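Local coordinates for protein Fe(2+) transporter FeoB (Methanocaldococcus jannaschii, PDB 2WJI) that probably transports ferrous iron across the cell membrane, using a GTP-binding N-terminal G domain, the part described here, at residues A[43-48]-A[52-57]; A[85-90]-A[102-107]; A[112-117]-A[153-158]. All coordinates share one frame; numbering follows the deposited sequence.

Contact 1: A[43-48]-A[52-57]; sequences GEFEYN and FKVVDL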
loop_
_atom_site.group_PDB
_atom_site.type_symbol
_atom_site.label_atom_id
_atom_site.label_comp_id
_atom_site.label_asym_id
_atom_site.label_seq_id
_atom_site.Cartn_x
_atom_site.Cartn_y
_atom_site.Cartn_z
ATOM N N GLY A 43 -7.594 -7.517 8.688
ATOM C CA GLY A 43 -8.893 -7.735 8.080
ATOM C C GLY A 43 -8.737 -8.526 6.800
ATOM O O GLY A 43 -7.680 -9.104 6.556
ATOM N N GLU A 44 -9.778 -8.549 5.977
ATOM C CA GLU A 44 -9.711 -9.264 4.711
ATOM C C GLU A 44 -10.778 -8.781 3.734
ATOM O O GLU A 44 -11.773 -8.172 4.135
ATOM C CB GLU A 44 -9.851 -10.777 4.942
ATOM C CG GLU A 44 -11.179 -11.191 5.564
ATOM C CD GLU A 44 -11.307 -12.696 5.789
ATOM O OE1 GLU A 44 -12.381 -13.249 5.481
ATOM O OE2 GLU A 44 -10.344 -13.326 6.274
ATOM N N PHE A 45 -10.546 -9.036 2.448
ATOM C CA PHE A 45 -11.581 -8.915 1.430
ATOM C C PHE A 45 -11.503 -10.106 0.487
ATOM O O PHE A 45 -10.505 -10.823 0.453
ATOM C CB PHE A 45 -11.448 -7.615 0.636
ATOM C CG PHE A 45 -10.181 -7.514 -0.166
ATOM C CD1 PHE A 45 -10.151 -7.921 -1.488
ATOM C CD2 PHE A 45 -9.024 -6.990 0.397
ATOM C CE1 PHE A 45 -8.990 -7.821 -2.232
ATOM C CE2 PHE A 45 -7.864 -6.884 -0.343
ATOM C CZ PHE A 45 -7.850 -7.307 -1.663
ATOM N N GLU A 46 -12.569 -10.303 -0.276
ATOM C CA GLU A 46 -12.663 -11.392 -1.231
ATOM C C GLU A 46 -12.635 -10.763 -2.619
ATOM O O GLU A 46 -13.224 -9.716 -2.827
ATOM C CB GLU A 46 -13.994 -12.107 -1.015
ATOM C CG GLU A 46 -14.020 -13.568 -1.379
ATOM C CD GLU A 46 -15.084 -14.315 -0.595
ATOM O OE1 GLU A 46 -14.883 -14.538 0.623
ATOM O OE2 GLU A 46 -16.121 -14.668 -1.197
ATOM N N TYR A 47 -11.931 -11.376 -3.562
ATOM C CA TYR A 47 -11.976 -10.903 -4.944
ATOM C C TYR A 47 -11.811 -12.053 -5.937
ATOM O O TYR A 47 -10.858 -12.817 -5.863
ATOM C CB TYR A 47 -10.923 -9.820 -5.204
ATOM C CG TYR A 47 -10.967 -9.301 -6.627
ATOM C CD1 TYR A 47 -11.880 -8.324 -7.002
ATOM C CD2 TYR A 47 -10.099 -9.791 -7.592
ATOM C CE1 TYR A 47 -11.927 -7.847 -8.304
ATOM C CE2 TYR A 47 -10.138 -9.323 -8.892
ATOM C CZ TYR A 47 -11.053 -8.353 -9.244
ATOM O OH TYR A 47 -11.093 -7.891 -10.539
ATOM N N ASN A 48 -12.748 -12.160 -6.872
ATOM C CA ASN A 48 -12.755 -13.244 -7.854
ATOM C C ASN A 48 -12.478 -14.609 -7.253
ATOM O O ASN A 48 -11.586 -15.323 -7.701
ATOM C CB ASN A 48 -11.771 -12.970 -8.996
ATOM C CG ASN A 48 -12.001 -13.877 -10.190
ATOM O OD1 ASN A 48 -13.039 -14.536 -10.292
ATOM N ND2 ASN A 48 -11.037 -13.914 -11.103
ATOM N N PHE A 52 -8.138 -12.408 0.544
ATOM C CA PHE A 52 -6.941 -11.606 0.752
ATOM C C PHE A 52 -6.935 -11.042 2.167
ATOM O O PHE A 52 -7.747 -10.180 2.506
ATOM C CB PHE A 52 -6.865 -10.492 -0.303
ATOM C CG PHE A 52 -6.809 -11.009 -1.718
ATOM C CD1 PHE A 52 -5.601 -11.085 -2.396
ATOM C CD2 PHE A 52 -7.958 -11.466 -2.352
ATOM C CE1 PHE A 52 -5.545 -11.576 -3.698
ATOM C CE2 PHE A 52 -7.910 -11.965 -3.653
ATOM C CZ PHE A 52 -6.700 -12.018 -4.325
ATOM N N LYS A 53 -6.039 -11.565 2.999
ATOM C CA LYS A 53 -5.889 -11.105 4.368
ATOM C C LYS A 53 -4.956 -9.896 4.387
ATOM O O LYS A 53 -3.846 -9.942 3.854
ATOM C CB LYS A 53 -5.347 -12.232 5.260
ATOM C CG LYS A 53 -6.243 -13.471 5.291
ATOM C CD LYS A 53 -5.515 -14.679 5.880
ATOM C CE LYS A 53 -6.369 -15.942 5.796
ATOM N NZ LYS A 53 -5.677 -17.121 6.387
ATOM N N VAL A 54 -5.414 -8.814 5.004
ATOM C CA VAL A 54 -4.696 -7.548 4.953
ATOM C C VAL A 54 -4.203 -7.137 6.336
ATOM O O VAL A 54 -4.950 -7.188 7.319
ATOM C CB VAL A 54 -5.576 -6.428 4.378
ATOM C CG1 VAL A 54 -4.774 -5.135 4.220
ATOM C CG2 VAL A 54 -6.189 -6.850 3.041
ATOM N N VAL A 55 -2.937 -6.737 6.404
ATOM C CA VAL A 55 -2.378 -6.166 7.620
ATOM C C VAL A 55 -1.838 -4.769 7.333
ATOM O O VAL A 55 -1.138 -4.555 6.336
ATOM C CB VAL A 55 -1.264 -7.053 8.219
ATOM C CG1 VAL A 55 -0.117 -7.190 7.241
ATOM C CG2 VAL A 55 -0.774 -6.476 9.534
ATOM N N ASP A 56 -2.179 -3.825 8.208
ATOM C CA ASP A 56 -1.795 -2.431 8.062
ATOM C C ASP A 56 -0.597 -2.204 8.976
ATOM O O ASP A 56 -0.735 -2.225 10.199
ATOM C CB ASP A 56 -2.964 -1.539 8.478
ATOM C CG ASP A 56 -2.793 -0.084 8.044
ATOM O OD1 ASP A 56 -1.746 0.257 7.457
ATOM O OD2 ASP A 56 -3.721 0.725 8.290
ATOM N N LEU A 57 0.577 -2.020 8.378
ATOM C CA LEU A 57 1.812 -1.839 9.139
ATOM C C LEU A 57 1.988 -0.385 9.547
ATOM O O LEU A 57 1.508 0.533 8.853
ATOM C CB LEU A 57 3.030 -2.323 8.338
ATOM C CG LEU A 57 3.077 -3.816 7.983
ATOM C CD1 LEU A 57 4.197 -4.111 6.984
ATOM C CD2 LEU A 57 3.236 -4.679 9.233
#

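Contact 2: A[85-90]-A[102-107]; sequences VVNIVD and LQLMEM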
loop_
_atom_site.group_PDB
_atom_site.type_symbol
_atom_site.label_atom_id
_atom_site.label_comp_id
_atom_site.label_asym_id
_atom_site.label_seq_id
_atom_site.Cartn_x
_atom_site.Cartn_y
_atom_site.Cartn_z
ATOM N N VAL A 85 3.479 -6.942 -0.909
ATOM C CA VAL A 85 3.583 -5.718 -0.130
ATOM C C VAL A 85 2.986 -4.601 -0.971
ATOM O O VAL A 85 3.455 -4.332 -2.080
ATOM C CB VAL A 85 5.043 -5.398 0.255
ATOM C CG1 VAL A 85 5.148 -4.005 0.883
ATOM C CG2 VAL A 85 5.589 -6.456 1.213
ATOM N N VAL A 86 1.924 -3.982 -0.461
ATOM C CA VAL A 86 1.296 -2.871 -1.153
ATOM C C VAL A 86 1.882 -1.576 -0.591
ATOM O O VAL A 86 1.549 -1.152 0.521
ATOM C CB VAL A 86 -0.249 -2.884 -1.010
ATOM C CG1 VAL A 86 -0.853 -1.682 -1.693
ATOM C CG2 VAL A 86 -0.844 -4.156 -1.602
ATOM N N ASN A 87 2.780 -0.963 -1.353
ATOM C CA ASN A 87 3.452 0.247 -0.901
ATOM C C ASN A 87 2.592 1.449 -1.277
ATOM O O ASN A 87 2.458 1.802 -2.462
ATOM C CB ASN A 87 4.859 0.328 -1.505
ATOM C CG ASN A 87 5.631 1.569 -1.071
ATOM O OD1 ASN A 87 5.368 2.174 -0.021
ATOM N ND2 ASN A 87 6.605 1.950 -1.890
ATOM N N ILE A 88 1.978 2.050 -0.263
ATOM C CA ILE A 88 1.099 3.195 -0.487
ATOM C C ILE A 88 1.927 4.462 -0.457
ATOM O O ILE A 88 2.670 4.708 0.497
ATOM C CB ILE A 88 -0.020 3.264 0.563
ATOM C CG1 ILE A 88 -0.900 2.012 0.449
ATOM C CG2 ILE A 88 -0.842 4.545 0.379
ATOM C CD1 ILE A 88 -1.705 1.699 1.688
ATOM N N VAL A 89 1.813 5.251 -1.518
ATOM C CA VAL A 89 2.593 6.469 -1.663
ATOM C C VAL A 89 1.692 7.673 -1.950
ATOM O O VAL A 89 0.641 7.543 -2.583
ATOM C CB VAL A 89 3.650 6.314 -2.781
ATOM C CG1 VAL A 89 4.461 5.037 -2.571
ATOM C CG2 VAL A 89 2.994 6.300 -4.136
ATOM N N ASP A 90 2.108 8.840 -1.463
ATOM C CA ASP A 90 1.357 10.076 -1.662
ATOM C C ASP A 90 1.774 10.687 -2.989
ATOM O O ASP A 90 2.943 11.013 -3.185
ATOM C CB ASP A 90 1.634 11.042 -0.502
ATOM C CG ASP A 90 0.832 12.346 -0.594
ATOM O OD1 ASP A 90 0.196 12.620 -1.637
ATOM O OD2 ASP A 90 0.851 13.112 0.399
ATOM N N LEU A 102 12.488 2.203 -2.350
ATOM C CA LEU A 102 13.760 1.608 -2.767
ATOM C C LEU A 102 14.258 0.537 -1.810
ATOM O O LEU A 102 14.801 -0.484 -2.241
ATOM C CB LEU A 102 14.831 2.690 -2.938
ATOM C CG LEU A 102 14.915 3.356 -4.314
ATOM C CD1 LEU A 102 13.549 3.429 -4.985
ATOM C CD2 LEU A 102 15.516 4.744 -4.184
ATOM N N GLN A 103 14.089 0.775 -0.512
ATOM C CA GLN A 103 14.469 -0.218 0.487
ATOM C C GLN A 103 13.622 -1.492 0.375
ATOM O O GLN A 103 14.123 -2.600 0.585
ATOM C CB GLN A 103 14.391 0.378 1.895
ATOM C CG GLN A 103 15.327 1.577 2.100
ATOM C CD GLN A 103 15.261 2.152 3.502
ATOM O OE1 GLN A 103 14.702 1.544 4.411
ATOM N NE2 GLN A 103 15.839 3.334 3.682
ATOM N N LEU A 104 12.343 -1.336 0.032
ATOM C CA LEU A 104 11.463 -2.491 -0.156
ATOM C C LEU A 104 11.898 -3.337 -1.346
ATOM O O LEU A 104 11.902 -4.568 -1.276
ATOM C CB LEU A 104 10.005 -2.049 -0.318
ATOM C CG LEU A 104 9.404 -1.377 0.919
ATOM C CD1 LEU A 104 8.030 -0.777 0.607
ATOM C CD2 LEU A 104 9.308 -2.385 2.050
ATOM N N MET A 105 12.266 -2.676 -2.437
ATOM C CA MET A 105 12.790 -3.375 -3.601
ATOM C C MET A 105 14.073 -4.112 -3.234
ATOM O O MET A 105 14.273 -5.271 -3.608
ATOM C CB MET A 105 13.069 -2.392 -4.735
ATOM C CG MET A 105 11.840 -1.698 -5.270
ATOM S SD MET A 105 12.267 -0.360 -6.400
ATOM C CE MET A 105 10.666 0.041 -7.083
ATOM N N GLU A 106 14.938 -3.432 -2.487
ATOM C CA GLU A 106 16.232 -3.993 -2.125
ATOM C C GLU A 106 16.109 -5.299 -1.349
ATOM O O GLU A 106 16.914 -6.212 -1.532
ATOM C CB GLU A 106 17.062 -2.977 -1.335
ATOM C CG GLU A 106 18.453 -3.462 -0.983
ATOM C CD GLU A 106 19.431 -2.326 -0.779
ATOM O OE1 GLU A 106 20.524 -2.574 -0.225
ATOM O OE2 GLU A 106 19.108 -1.184 -1.174
ATOM N N MET A 107 15.100 -5.397 -0.490
ATOM C CA MET A 107 14.962 -6.587 0.343
ATOM C C MET A 107 14.209 -7.724 -0.347
ATOM O O MET A 107 13.942 -8.760 0.262
ATOM C CB MET A 107 14.341 -6.245 1.700
ATOM C CG MET A 107 12.999 -5.560 1.640
ATOM S SD MET A 107 12.595 -4.833 3.241
ATOM C CE MET A 107 12.563 -6.282 4.288
#

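Contact 3: A[112-117]-A[153-158]; sequences LLALNK and EELKKA. Unlike the reference sequence in segment 153-158: Glu-154 (reference Asp). With GNP (phosphoaminophosphonic acid-guanylate ester), chain C.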
loop_
_atom_site.group_PDB
_atom_site.type_symbol
_atom_site.label_atom_id
_atom_site.label_comp_id
_atom_site.label_asym_id
_atom_site.label_seq_id
_atom_site.Cartn_x
_atom_site.Cartn_y
_atom_site.Cartn_z
ATOM N N LEU A 112 3.896 -3.825 -4.987
ATOM C CA LEU A 112 2.875 -3.175 -5.799
ATOM C C LEU A 112 2.654 -1.780 -5.233
ATOM O O LEU A 112 2.501 -1.606 -4.021
ATOM C CB LEU A 112 1.564 -3.949 -5.751
ATOM C CG LEU A 112 0.371 -3.230 -6.384
ATOM C CD1 LEU A 112 0.674 -2.907 -7.830
ATOM C CD2 LEU A 112 -0.898 -4.078 -6.286
ATOM N N LEU A 113 2.629 -0.791 -6.115
ATOM C CA LEU A 113 2.571 0.599 -5.692
ATOM C C LEU A 113 1.153 1.153 -5.815
ATOM O O LEU A 113 0.574 1.163 -6.899
ATOM C CB LEU A 113 3.536 1.426 -6.539
ATOM C CG LEU A 113 4.435 2.403 -5.787
ATOM C CD1 LEU A 113 5.066 1.692 -4.613
ATOM C CD2 LEU A 113 5.506 2.962 -6.712
ATOM N N ALA A 114 0.594 1.591 -4.693
ATOM C CA ALA A 114 -0.687 2.275 -4.682
ATOM C C ALA A 114 -0.436 3.771 -4.518
ATOM O O ALA A 114 0.014 4.229 -3.467
ATOM C CB ALA A 114 -1.573 1.739 -3.564
ATOM N N LEU A 115 -0.739 4.516 -5.576
ATOM C CA LEU A 115 -0.435 5.935 -5.673
ATOM C C LEU A 115 -1.678 6.729 -5.297
ATOM O O LEU A 115 -2.575 6.948 -6.124
ATOM C CB LEU A 115 0.014 6.248 -7.100
ATOM C CG LEU A 115 0.480 7.653 -7.468
ATOM C CD1 LEU A 115 1.770 8.013 -6.749
ATOM C CD2 LEU A 115 0.667 7.725 -8.970
ATOM N N ASN A 116 -1.729 7.123 -4.032
ATOM C CA ASN A 116 -2.903 7.725 -3.431
ATOM C C ASN A 116 -2.934 9.252 -3.534
ATOM O O ASN A 116 -1.948 9.889 -3.907
ATOM C CB ASN A 116 -3.002 7.292 -1.967
ATOM C CG ASN A 116 -4.404 7.436 -1.412
ATOM O OD1 ASN A 116 -5.382 7.336 -2.148
ATOM N ND2 ASN A 116 -4.511 7.655 -0.104
ATOM N N LYS A 117 -4.089 9.823 -3.206
ATOM C CA LYS A 117 -4.296 11.263 -3.203
ATOM C C LYS A 117 -4.165 11.869 -4.599
ATOM O O LYS A 117 -3.686 12.991 -4.754
ATOM C CB LYS A 117 -3.346 11.947 -2.207
ATOM C CG LYS A 117 -3.437 11.368 -0.796
ATOM C CD LYS A 117 -2.706 12.247 0.225
ATOM C CE LYS A 117 -2.911 11.709 1.634
ATOM N NZ LYS A 117 -2.405 12.640 2.685
ATOM N N GLU A 153 -11.452 -0.743 -6.548
ATOM C CA GLU A 153 -11.620 -2.016 -7.245
ATOM C C GLU A 153 -10.421 -2.275 -8.143
ATOM O O GLU A 153 -10.024 -3.420 -8.327
ATOM C CB GLU A 153 -12.935 -2.102 -8.051
ATOM C CG GLU A 153 -12.995 -3.373 -8.924
ATOM C CD GLU A 153 -14.366 -3.680 -9.544
ATOM O OE1 GLU A 153 -15.104 -2.752 -9.953
ATOM O OE2 GLU A 153 -14.687 -4.880 -9.656
ATOM N N GLU A 154 -9.844 -1.216 -8.706
ATOM C CA GLU A 154 -8.620 -1.380 -9.488
ATOM C C GLU A 154 -7.523 -1.953 -8.609
ATOM O O GLU A 154 -6.788 -2.847 -9.029
ATOM C CB GLU A 154 -8.157 -0.062 -10.111
ATOM C CG GLU A 154 -8.921 0.296 -11.370
ATOM C CD GLU A 154 -10.337 0.675 -11.052
ATOM O OE1 GLU A 154 -11.271 0.063 -11.614
ATOM O OE2 GLU A 154 -10.510 1.587 -10.215
ATOM N N LEU A 155 -7.427 -1.443 -7.384
ATOM C CA LEU A 155 -6.431 -1.927 -6.429
ATOM C C LEU A 155 -6.667 -3.397 -6.110
ATOM O O LEU A 155 -5.725 -4.183 -6.125
ATOM C CB LEU A 155 -6.430 -1.095 -5.142
ATOM C CG LEU A 155 -5.375 -1.467 -4.080
ATOM C CD1 LEU A 155 -3.978 -1.525 -4.684
ATOM C CD2 LEU A 155 -5.409 -0.483 -2.907
ATOM N N LYS A 156 -7.915 -3.775 -5.834
ATOM C CA LYS A 156 -8.227 -5.184 -5.574
ATOM C C LYS A 156 -7.826 -6.059 -6.755
ATOM O O LYS A 156 -7.369 -7.191 -6.590
ATOM C CB LYS A 156 -9.710 -5.382 -5.276
ATOM C CG LYS A 156 -10.155 -4.874 -3.915
ATOM C CD LYS A 156 -11.664 -5.030 -3.782
ATOM C CE LYS A 156 -12.139 -4.754 -2.368
ATOM N NZ LYS A 156 -13.627 -4.833 -2.292
ATOM N N LYS A 157 -7.997 -5.530 -7.957
ATOM C CA LYS A 157 -7.695 -6.301 -9.150
ATOM C C LYS A 157 -6.193 -6.430 -9.348
ATOM O O LYS A 157 -5.694 -7.516 -9.655
ATOM C CB LYS A 157 -8.354 -5.682 -10.384
ATOM C CG LYS A 157 -7.963 -6.336 -11.697
ATOM C CD LYS A 157 -8.825 -5.817 -12.842
ATOM C CE LYS A 157 -8.082 -5.875 -14.170
ATOM N NZ LYS A 157 -7.837 -7.268 -14.634
ATOM N N ALA A 158 -5.480 -5.322 -9.183
ATOM C CA ALA A 158 -4.036 -5.318 -9.326
ATOM C C ALA A 158 -3.417 -6.242 -8.300
ATOM O O ALA A 158 -2.480 -6.978 -8.608
ATOM C CB ALA A 158 -3.484 -3.912 -9.172
HETATM P PG GNP C . -0.776 7.069 9.832
HETATM O O1G GNP C . -1.318 5.738 10.246
HETATM O O2G GNP C . 0.654 7.010 9.326
HETATM O O3G GNP C . -0.955 7.888 11.087
HETATM N N3B GNP C . -1.690 7.722 8.686
HETATM P PB GNP C . -2.413 6.978 7.465
HETATM O O1B GNP C . -1.402 6.572 6.469
HETATM O O2B GNP C . -3.237 5.899 8.008
HETATM O O3A GNP C . -3.349 7.983 6.773
HETATM P PA GNP C . -4.889 8.077 6.900
HETATM O O1A GNP C . -5.513 7.073 6.000
HETATM O O2A GNP C . -5.332 8.063 8.312
HETATM O "O5'" GNP C . -5.245 9.483 6.307
HETATM C "C5'" GNP C . -4.332 10.562 6.458
HETATM C "C4'" GNP C . -4.953 11.837 5.918
HETATM O "O4'" GNP C . -4.911 11.853 4.466
HETATM C "C3'" GNP C . -6.413 12.047 6.305
HETATM O "O3'" GNP C . -6.662 13.438 6.463
HETATM C "C2'" GNP C . -7.147 11.528 5.085
HETATM O "O2'" GNP C . -8.409 12.140 4.929
HETATM C "C1'" GNP C . -6.221 12.004 3.978
HETATM N N9 GNP C . -6.404 11.226 2.764
HETATM C C8 GNP C . -6.441 9.854 2.663
HETATM N N7 GNP C . -6.638 9.442 1.440
HETATM C C5 GNP C . -6.753 10.613 0.690
HETATM C C6 GNP C . -6.974 10.801 -0.697
HETATM O O6 GNP C . -7.125 9.936 -1.575
HETATM N N1 GNP C . -7.025 12.153 -1.045
HETATM C C2 GNP C . -6.879 13.198 -0.159
HETATM N N2 GNP C . -6.959 14.437 -0.679
HETATM N N3 GNP C . -6.666 13.032 1.142
HETATM C C4 GNP C . -6.617 11.721 1.496
#

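Contact 1: A[43-48]-A[52-57]
Phe-45 has its CG between its own backbone N and carbonyl carbon (chi1 64°), while in Phe-52 CG stands beside the N (chi1 -60°); the two torsions swing the rings together on one face of the hairpin formed by strands 42-47 and 50-56. The planes are nearly parallel, at 8°, but slid apart so that the rings barely overlap. The face of Phe-45 is met instead by CB of Phe-52, offset toward the rim and 3.8 Å from the centroid in a CH-pi contact. Val-54 adds its CG2, 3.8 Å from CE2 of Phe-45, and the carbonyl oxygens of Phe-45 and Tyr-47 meet the edge of the Phe-52 ring.

The backbone frames this packing. Gly-43 and Val-54 form a hydrogen-bonded antiparallel pair, with Val-54 N to Gly-43 O the shorter bond at 2.8 Å. Phe-45 and Phe-52 form the next such pair, Phe-52 N reaching Phe-45 O at 2.9 Å. Between them Glu-44 and Lys-53 make a non-hydrogen-bonded pair, at which Glu-44 CA comes within 3.1 Å of Phe-52 O in a CA-H...O contact. Their side chains lie on the exposed face, with Glu-44 OE2 still 6.0 Å from Lys-53 NZ.

Phe-45 and Phe-52 also touch helix 152-162, and Val-54 touches helix 16-24. The hairpin is thus two-sided: its aromatic and aliphatic face is buried against helices, whereas on the other face Glu-44 and Lys-53 are too far apart for a salt bridge and probably attract only weakly, Glu-44 having a long, weak ion pair with Lys-51.

Contact 2: A[85-90]-A[102-107]
Leu-104 meets Val-85 by apolar contact and Asn-87 by a methyl laid against an amide, so that a single leucine carries the contact between these two segments. One methyl does the touching: CD1 of Leu-104 lies 4.3 Å from CG1 of Val-85, a loose aliphatic approach. With CG anti to the carbonyl carbon (chi1 -65°), the leucine carries its branched end from helix 94-106 down to strand 84-90.

In the second kind of contact the same CD1 comes to 3.8 Å from CG of Asn-87, and the two side chains pass at a slant. Asn-87 holds CG anti to its backbone N (chi1 -180°), which extends the amide from the strand towards the helix. Nothing polar links the two segments, so the methyl and the amide meet by van der Waals contact alone.

Other apolar groups complete the setting. Leu-104 also meets Ile-9 of strand 3-9, Ile-77 of helix 68-80 and Leu-63, so its side chain sits among several elements of the buried core. Asn-87 additionally touches Leu-111 and Leu-113 of strand 111-116. Strand 84-90, helix 94-106 and strand 111-116 make a beta-alpha-beta crossover, the repeating unit of the P-loop GTPase fold.

Contact 3: A[112-117]-A[153-158]
Guanine is the flat group at one end of this contact: the extended aliphatic chain of Lys-117 runs over one face of the base, its CG 3.6 Å from C6. Asn-116 approaches the side of the base that bears O6 and N7, from out of the ring plane, with ND2 3.2 Å from N7. Its amide is also held by the protein, OD1 accepting from Ala-146 N and ND2 donating to Val-14 O. The lysine ends with NZ hydrogen-bonded to the ribose O4' at 3.2 Å and to Asn-13 O. With alanine in place of Lys-117, the base would probably lose the cover on that face, and O4' and Asn-13 O the donor they share.

Further back along the strand, toward its N-terminal end, residues 112-114 lean on helix 152-162, strand and helix running antiparallel at 173° with axes 10.2 Å apart. Leu-112 places CD2 3.9 Å from CB of Ala-158. CD1 of Leu-155 lies 4.2 Å from CB of Ala-114, completing a purely apolar seam. Asn-116 and Lys-117 begin the NKxD sequence, completed by Met-118 and Asp-119, whose carboxylate also bonds the nucleotide: the guanine-specificity motif, G4, of GTPases.

Overall arrangement
Followed from the N terminus, the three contacts come in series, neither nesting nor crossing, and each closes a longer loop than the last. Contact 1 closes a hairpin with three residues between its segments, contact 2 spans eleven residues, mostly helix, and contact 3 spans thirty-five, including strand 141-143. All reach one mixed sheet. Contacts 2 and 3 use neighbouring strands, joined by a probable hydrogen bond from Asn-87 N to Leu-112 O, and seat helices 94-106 and 152-162 on opposite faces. Contacts 1 and 3 touch where Phe-45 and Tyr-47 pack on Lys-156 and Lys-157, tying the outermost hairpin to the helix that also backs the nucleotide-binding strand.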